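PDB 1IUG: putative aspartate aminotransferase from Thermus thermophilus, which probably uses pyridoxal 5'-phosphate to transfer amino groups between amino acids such as aspartate, alanine or serine and 2-oxo acids. Local coordinates for residues T162-V166 and G167-L171; A241-E244 and E245-R249; E291-Y295 and A296-E300. All coordinates share one frame; numbering follows the deposited sequence.

In the fold
All three are local contacts within one chain. Interaction 1 is a buried turn in the loop between strands 155-159 and 178-182, near the centre of the chain. Interaction 2 lies on helix 233-246, partly buried, and touches interaction 1: L165 packs on L243, V246 and L247. Both also lean on helix 30-47. Interaction 3 is a surface contact at the start of helix 295-303, against the five-stranded sheet. Its nearest atoms are about 16 Å from interaction 1 and 26 Å from interaction 2. The chemistry follows the place: a carbonyl and a water hold the buried turn, leucines and valines pack one turn apart along helix 233-246, and a tyrosine ring and a lysine meet on helix 295-303.

Interaction 1 (T162-V166 and G167-L171); sequences TSLLV and GEVAL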
loop_
_atom_site.group_PDB
_atom_site.type_symbol
_atom_site.label_atom_id
_atom_site.label_comp_id
_atom_site.label_asym_id
_atom_site.label_seq_id
_atom_site.Cartn_x
_atom_site.Cartn_y
_atom_site.Cartn_z
ATOM N N THR A 162 5.920 9.171 -13.787
ATOM C CA THR A 162 7.110 8.874 -14.589
ATOM C C THR A 162 7.893 10.110 -15.029
ATOM O O THR A 162 8.596 10.078 -16.039
ATOM C CB THR A 162 6.828 7.965 -15.817
ATOM O OG1 THR A 162 5.804 8.535 -16.631
ATOM C CG2 THR A 162 6.427 6.573 -15.371
ATOM N N SER A 163 7.726 11.214 -14.302
ATOM C CA SER A 163 8.476 12.432 -14.592
ATOM C C SER A 163 9.377 12.765 -13.394
ATOM O O SER A 163 10.463 13.322 -13.566
ATOM C CB SER A 163 7.555 13.606 -14.942
ATOM O OG SER A 163 6.677 13.938 -13.883
ATOM N N LEU A 164 8.947 12.375 -12.194
ATOM C CA LEU A 164 9.731 12.622 -10.983
ATOM C C LEU A 164 11.049 11.850 -11.045
ATOM O O LEU A 164 11.044 10.625 -11.156
ATOM C CB LEU A 164 8.957 12.202 -9.729
ATOM C CG LEU A 164 9.663 12.472 -8.391
ATOM C CD1 LEU A 164 9.742 13.969 -8.138
ATOM C CD2 LEU A 164 8.936 11.785 -7.254
ATOM N N LEU A 165 12.164 12.580 -10.982
ATOM C CA LEU A 165 13.519 12.009 -11.029
ATOM C C LEU A 165 13.890 11.424 -12.396
ATOM O O LEU A 165 14.879 10.701 -12.535
ATOM C CB LEU A 165 13.711 10.952 -9.935
ATOM C CG LEU A 165 14.866 11.221 -8.968
ATOM C CD1 LEU A 165 14.549 12.435 -8.119
ATOM C CD2 LEU A 165 15.108 10.007 -8.088
ATOM N N VAL A 166 13.087 11.748 -13.400
ATOM C CA VAL A 166 13.319 11.280 -14.759
ATOM C C VAL A 166 13.546 12.521 -15.617
ATOM O O VAL A 166 14.460 12.564 -16.433
ATOM C CB VAL A 166 12.104 10.476 -15.279
ATOM C CG1 VAL A 166 12.325 10.046 -16.710
ATOM C CG2 VAL A 166 11.878 9.261 -14.404
ATOM N N GLY A 167 12.724 13.537 -15.377
ATOM C CA GLY A 167 12.818 14.797 -16.087
ATOM C C GLY A 167 12.625 15.936 -15.100
ATOM O O GLY A 167 12.433 15.703 -13.903
ATOM N N GLU A 168 12.698 17.168 -15.591
ATOM C CA GLU A 168 12.523 18.349 -14.751
ATOM C C GLU A 168 11.085 18.476 -14.277
ATOM O O GLU A 168 10.147 18.347 -15.070
ATOM C CB GLU A 168 12.908 19.616 -15.517
ATOM C CG GLU A 168 14.408 19.812 -15.713
ATOM C CD GLU A 168 15.138 20.176 -14.426
ATOM O OE1 GLU A 168 16.378 20.019 -14.388
ATOM O OE2 GLU A 168 14.485 20.631 -13.457
ATOM N N VAL A 169 10.920 18.721 -12.980
ATOM C CA VAL A 169 9.599 18.886 -12.383
ATOM C C VAL A 169 9.618 19.967 -11.300
ATOM O O VAL A 169 10.667 20.291 -10.738
ATOM C CB VAL A 169 9.067 17.563 -11.739
ATOM C CG1 VAL A 169 8.881 16.477 -12.791
ATOM C CG2 VAL A 169 10.001 17.087 -10.629
ATOM N N ALA A 170 8.445 20.524 -11.031
ATOM C CA ALA A 170 8.258 21.544 -10.004
ATOM C C ALA A 170 6.763 21.683 -9.798
ATOM O O ALA A 170 5.976 21.277 -10.652
ATOM C CB ALA A 170 8.853 22.874 -10.444
ATOM N N LEU A 171 6.362 22.197 -8.643
ATOM C CA LEU A 171 4.946 22.390 -8.380
ATOM C C LEU A 171 4.523 23.817 -8.720
ATOM O O LEU A 171 4.235 24.115 -9.882
ATOM C CB LEU A 171 4.601 22.039 -6.935
ATOM C CG LEU A 171 3.696 20.812 -6.782
ATOM C CD1 LEU A 171 4.317 19.620 -7.482
ATOM C CD2 LEU A 171 3.484 20.508 -5.314
HETATM O O HOH W 1 12.787 15.264 -11.153
#
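V169 lays its two methyl branches against the turn before it, CG1 over S163 and CG2 against L164. CG1 sits 3.5 Å from S163 OG and also reaches the S163 carbonyl oxygen. CG2 meets L164 CD1 at 4.0 Å, and the two side chains cross at about a right angle. The V169 torsion divides the work. With chi1 at -63°, CG1 lies beside the backbone N and CG2 between that nitrogen and the carbonyl carbon.

S163 O is the hub of the backbone. It accepts from V166 N at 3.1 Å and from G167 N at 2.9 Å. The second bond is almost straight at the hydrogen, 171°, with the donor tilted somewhat from the carbonyl plane. The first closes a type II beta turn over S163-L164-L165-V166. L165 takes its third position with a positive phi of 69°. One residue on, the bond from G167 N widens the same turn to five residues. A water adds a bridge: it accepts from L165 N at 2.8 Å and donates to G167 O, also at 2.8 Å. This ties the middle of the turn to the extended chain that leaves it.

The turn belongs to the loop that joins two neighbouring parallel strands, 155-159 and 178-182, of the seven-stranded sheet. That sheet is the core of the large domain in fold type I pyridoxal-phosphate enzymes, the group to which class V aminotransferases belong. S163 OG turns back to M160 O in a weak hydrogen bond. L164 points away from the G167-L171 segment at its CB and packs on A46 and F47 of helix 30-47 and on S181. L165 touches L187 and L250.

Interaction 2 (A241-E244 and E245-R249); sequences AVLE and EVLPR
V242 and V246 lie side by side on one flank of the helix, one turn apart, with V242 CG1 4.1 Å from V246 CG2. Both valines hold CG1 anti to the backbone N (chi1 168° and 173°), and the two side chains run alongside each other in the same direction. L243 and L247 repeat the i to i+4 pairing on the next flank, L243 CD2 meeting L247 CD1 at 4.2 Å. Their torsions differ. L243 has an extended second torsion, while L247 has its chi1 at -113°, away from a staggered position. L247 CB still comes within 3.2 Å of L243 O. That oxygen accepts from L247 N at 3.0 Å, and V242 O accepts from V246 N at 2.9 Å.

P248 has no N-H for the E244 carbonyl. Its ring carbon CD lies 3.3 Å from E244 O instead. The chain turns tighter here, a 3-10 segment at 247-248, with R249 at the N-cap of helix 250-270.

E245 reaches off the flank to a salt bridge with K15. V242 rests on H13 and M188, both in loops, and L243 also touches L187. L243 packs on L42 and L43 of helix 30-47, and L247 on E45 of the same helix.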
loop_
_atom_site.group_PDB
_atom_site.type_symbol
_atom_site.label_atom_id
_atom_site.label_comp_id
_atom_site.label_asym_id
_atom_site.label_seq_id
_atom_site.Cartn_x
_atom_site.Cartn_y
_atom_site.Cartn_z
ATOM N N ALA A 241 17.294 6.595 1.130
ATOM C CA ALA A 241 18.648 6.231 0.703
ATOM C C ALA A 241 18.948 6.626 -0.746
ATOM O O ALA A 241 20.028 7.137 -1.042
ATOM C CB ALA A 241 18.871 4.734 0.892
ATOM N N VAL A 242 18.000 6.377 -1.648
ATOM C CA VAL A 242 18.181 6.723 -3.057
ATOM C C VAL A 242 18.200 8.237 -3.261
ATOM O O VAL A 242 19.073 8.761 -3.957
ATOM C CB VAL A 242 17.083 6.084 -3.953
ATOM C CG1 VAL A 242 17.116 6.682 -5.350
ATOM C CG2 VAL A 242 17.296 4.582 -4.041
ATOM N N LEU A 243 17.244 8.935 -2.655
ATOM C CA LEU A 243 17.175 10.387 -2.786
ATOM C C LEU A 243 18.423 11.072 -2.240
ATOM O O LEU A 243 18.868 12.075 -2.791
ATOM C CB LEU A 243 15.921 10.945 -2.109
ATOM C CG LEU A 243 14.603 10.676 -2.845
ATOM C CD1 LEU A 243 13.433 11.157 -2.006
ATOM C CD2 LEU A 243 14.614 11.360 -4.208
ATOM N N GLU A 244 18.992 10.523 -1.170
ATOM C CA GLU A 244 20.204 11.085 -0.578
ATOM C C GLU A 244 21.380 11.056 -1.548
ATOM O O GLU A 244 22.217 11.953 -1.535
ATOM C CB GLU A 244 20.587 10.343 0.705
ATOM C CG GLU A 244 19.896 10.867 1.950
ATOM C CD GLU A 244 20.246 10.069 3.192
ATOM O OE1 GLU A 244 19.310 9.594 3.873
ATOM O OE2 GLU A 244 21.452 9.923 3.490
ATOM N N GLU A 245 21.431 10.027 -2.391
ATOM C CA GLU A 245 22.509 9.891 -3.361
ATOM C C GLU A 245 22.259 10.640 -4.672
ATOM O O GLU A 245 23.175 11.247 -5.228
ATOM C CB GLU A 245 22.774 8.414 -3.664
ATOM C CG GLU A 245 24.009 8.200 -4.536
ATOM C CD GLU A 245 24.193 6.762 -4.975
ATOM O OE1 GLU A 245 23.994 6.482 -6.178
ATOM O OE2 GLU A 245 24.549 5.917 -4.124
ATOM N N VAL A 246 21.019 10.611 -5.150
ATOM C CA VAL A 246 20.669 11.256 -6.413
ATOM C C VAL A 246 20.490 12.773 -6.386
ATOM O O VAL A 246 20.975 13.465 -7.279
ATOM C CB VAL A 246 19.409 10.601 -7.043
ATOM C CG1 VAL A 246 18.954 11.379 -8.271
ATOM C CG2 VAL A 246 19.711 9.163 -7.428
ATOM N N LEU A 247 19.803 13.285 -5.369
ATOM C CA LEU A 247 19.543 14.720 -5.260
ATOM C C LEU A 247 20.740 15.675 -5.401
ATOM O O LEU A 247 20.620 16.726 -6.039
ATOM C CB LEU A 247 18.740 15.021 -3.992
ATOM C CG LEU A 247 17.313 15.533 -4.228
ATOM C CD1 LEU A 247 16.636 14.794 -5.373
ATOM C CD2 LEU A 247 16.499 15.403 -2.955
ATOM N N PRO A 248 21.901 15.338 -4.803
ATOM C CA PRO A 248 23.057 16.237 -4.932
ATOM C C PRO A 248 23.587 16.291 -6.365
ATOM O O PRO A 248 24.219 17.271 -6.761
ATOM C CB PRO A 248 24.081 15.611 -3.983
ATOM C CG PRO A 248 23.225 14.945 -2.948
ATOM C CD PRO A 248 22.177 14.288 -3.806
ATOM N N ARG A 249 23.314 15.238 -7.132
ATOM C CA ARG A 249 23.748 15.135 -8.526
ATOM C C ARG A 249 22.535 15.038 -9.452
ATOM O O ARG A 249 22.602 14.392 -10.497
ATOM C CB ARG A 249 24.601 13.876 -8.720
ATOM C CG ARG A 249 25.847 13.772 -7.855
ATOM C CD ARG A 249 26.818 14.921 -8.099
ATOM N NE ARG A 249 28.115 14.676 -7.468
ATOM C CZ ARG A 249 28.928 15.629 -7.017
ATOM N NH1 ARG A 249 28.585 16.911 -7.121
ATOM N NH2 ARG A 249 30.089 15.301 -6.464
#

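Interaction 3 (E291-Y295 and A296-E300); sequences EGVPY and ARVKE
Y295 O accepts from K299 N at 2.8 Å, in a nearly straight bond (163°). This is the first full helical bond of the contact. One residue earlier, P294 O accepts from R297 N at 3.1 Å. That bond is more bent, 138°, and its donor stands above the carbonyl plane. P294 is the N-cap of helix 295-303, and its carbonyl takes part in the opening turn.

V293 and V298 close this end with a hydrophobic staple. V293, the residue before the N-cap, meets V298, five places on and the fourth residue after the cap (N' to N4), V293 CG2 to V298 CG2 at 4.1 Å. V293 CG2 also touches R297 CB at 3.8 Å. This branch is anti to the V293 backbone N, which turns it to the helix.

K299 lays its CB over one face of the Y295 ring in a CH-pi contact, 4.2 Å from the centroid and offset toward the rim. K299 CG reaches the far end of the ring, 3.8 Å from Y295 OH. Replacing Y295 by an alanine would probably leave the K299 methylenes without the ring face they lie on and open a gap beside I309 and F321.

The Y295 side chain lies about 8 Å from that of R322, a predicted substrate-binding residue. Y295 and V298 pack on L289, on I309 of strand 307-311 and on F321 of strand 320-323. R297 and V298 touch I348 of helix 331-348, so the helix start sits between that helix and the five-stranded sheet.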
loop_
_atom_site.group_PDB
_atom_site.type_symbol
_atom_site.label_atom_id
_atom_site.label_comp_id
_atom_site.label_asym_id
_atom_site.label_seq_id
_atom_site.Cartn_x
_atom_site.Cartn_y
_atom_site.Cartn_z
ATOM N N GLU A 291 5.420 -3.347 -40.234
ATOM C CA GLU A 291 4.341 -4.020 -40.947
ATOM C C GLU A 291 4.581 -5.530 -41.054
ATOM O O GLU A 291 5.650 -5.967 -41.484
ATOM C CB GLU A 291 4.188 -3.417 -42.347
ATOM C CG GLU A 291 2.863 -3.732 -43.018
ATOM C CD GLU A 291 1.678 -3.174 -42.248
ATOM O OE1 GLU A 291 1.587 -1.933 -42.108
ATOM O OE2 GLU A 291 0.843 -3.978 -41.778
ATOM N N GLY A 292 3.593 -6.314 -40.628
ATOM C CA GLY A 292 3.707 -7.761 -40.707
ATOM C C GLY A 292 4.224 -8.502 -39.485
ATOM O O GLY A 292 3.834 -9.649 -39.255
ATOM N N VAL A 293 5.109 -7.878 -38.711
ATOM C CA VAL A 293 5.662 -8.521 -37.519
ATOM C C VAL A 293 4.817 -8.298 -36.261
ATOM O O VAL A 293 4.578 -7.161 -35.848
ATOM C CB VAL A 293 7.135 -8.099 -37.280
ATOM C CG1 VAL A 293 7.273 -6.607 -37.364
ATOM C CG2 VAL A 293 7.634 -8.603 -35.931
ATOM N N PRO A 294 4.337 -9.396 -35.650
ATOM C CA PRO A 294 3.510 -9.382 -34.436
ATOM C C PRO A 294 4.318 -9.001 -33.196
ATOM O O PRO A 294 5.540 -9.187 -33.157
ATOM C CB PRO A 294 3.028 -10.837 -34.328
ATOM C CG PRO A 294 3.189 -11.386 -35.717
ATOM C CD PRO A 294 4.485 -10.772 -36.150
ATOM N N TYR A 295 3.626 -8.495 -32.178
ATOM C CA TYR A 295 4.277 -8.102 -30.932
ATOM C C TYR A 295 4.984 -9.293 -30.289
ATOM O O TYR A 295 6.099 -9.162 -29.786
ATOM C CB TYR A 295 3.258 -7.503 -29.952
ATOM C CG TYR A 295 3.822 -7.284 -28.564
ATOM C CD1 TYR A 295 4.846 -6.365 -28.344
ATOM C CD2 TYR A 295 3.370 -8.038 -27.482
ATOM C CE1 TYR A 295 5.410 -6.209 -27.088
ATOM C CE2 TYR A 295 3.927 -7.889 -26.218
ATOM C CZ TYR A 295 4.948 -6.974 -26.028
ATOM O OH TYR A 295 5.522 -6.837 -24.786
ATOM N N ALA A 296 4.335 -10.455 -30.341
ATOM C CA ALA A 296 4.875 -11.685 -29.769
ATOM C C ALA A 296 6.267 -12.028 -30.295
ATOM O O ALA A 296 7.089 -12.589 -29.570
ATOM C CB ALA A 296 3.915 -12.842 -30.020
ATOM N N ARG A 297 6.535 -11.670 -31.547
ATOM C CA ARG A 297 7.830 -11.939 -32.167
ATOM C C ARG A 297 8.918 -11.070 -31.524
ATOM O O ARG A 297 10.012 -11.550 -31.242
ATOM C CB ARG A 297 7.749 -11.683 -33.682
ATOM C CG ARG A 297 8.594 -12.617 -34.566
ATOM C CD ARG A 297 10.084 -12.532 -34.261
ATOM N NE ARG A 297 10.875 -13.534 -34.974
ATOM C CZ ARG A 297 11.136 -13.510 -36.280
ATOM N NH1 ARG A 297 10.665 -12.532 -37.044
ATOM N NH2 ARG A 297 11.896 -14.455 -36.819
ATOM N N VAL A 298 8.605 -9.798 -31.290
ATOM C CA VAL A 298 9.548 -8.860 -30.676
ATOM C C VAL A 298 9.714 -9.205 -29.194
ATOM O O VAL A 298 10.815 -9.150 -28.647
ATOM C CB VAL A 298 9.047 -7.394 -30.815
ATOM C CG1 VAL A 298 10.053 -6.421 -30.218
ATOM C CG2 VAL A 298 8.803 -7.063 -32.278
ATOM N N LYS A 299 8.599 -9.572 -28.571
ATOM C CA LYS A 299 8.536 -9.952 -27.164
ATOM C C LYS A 299 9.462 -11.153 -26.932
ATOM O O LYS A 299 10.273 -11.151 -26.003
ATOM C CB LYS A 299 7.072 -10.288 -26.831
ATOM C CG LYS A 299 6.646 -10.401 -25.361
ATOM C CD LYS A 299 7.368 -11.485 -24.578
ATOM C CE LYS A 299 6.882 -11.552 -23.129
ATOM N NZ LYS A 299 5.814 -10.551 -22.799
ATOM N N GLU A 300 9.374 -12.150 -27.810
ATOM C CA GLU A 300 10.200 -13.350 -27.694
ATOM C C GLU A 300 11.657 -13.131 -28.086
ATOM O O GLU A 300 12.551 -13.780 -27.542
ATOM C CB GLU A 300 9.598 -14.506 -28.499
ATOM C CG GLU A 300 8.295 -15.041 -27.914
ATOM C CD GLU A 300 7.653 -16.113 -28.781
ATOM O OE1 GLU A 300 6.633 -15.814 -29.445
ATOM O OE2 GLU A 300 8.165 -17.256 -28.798
#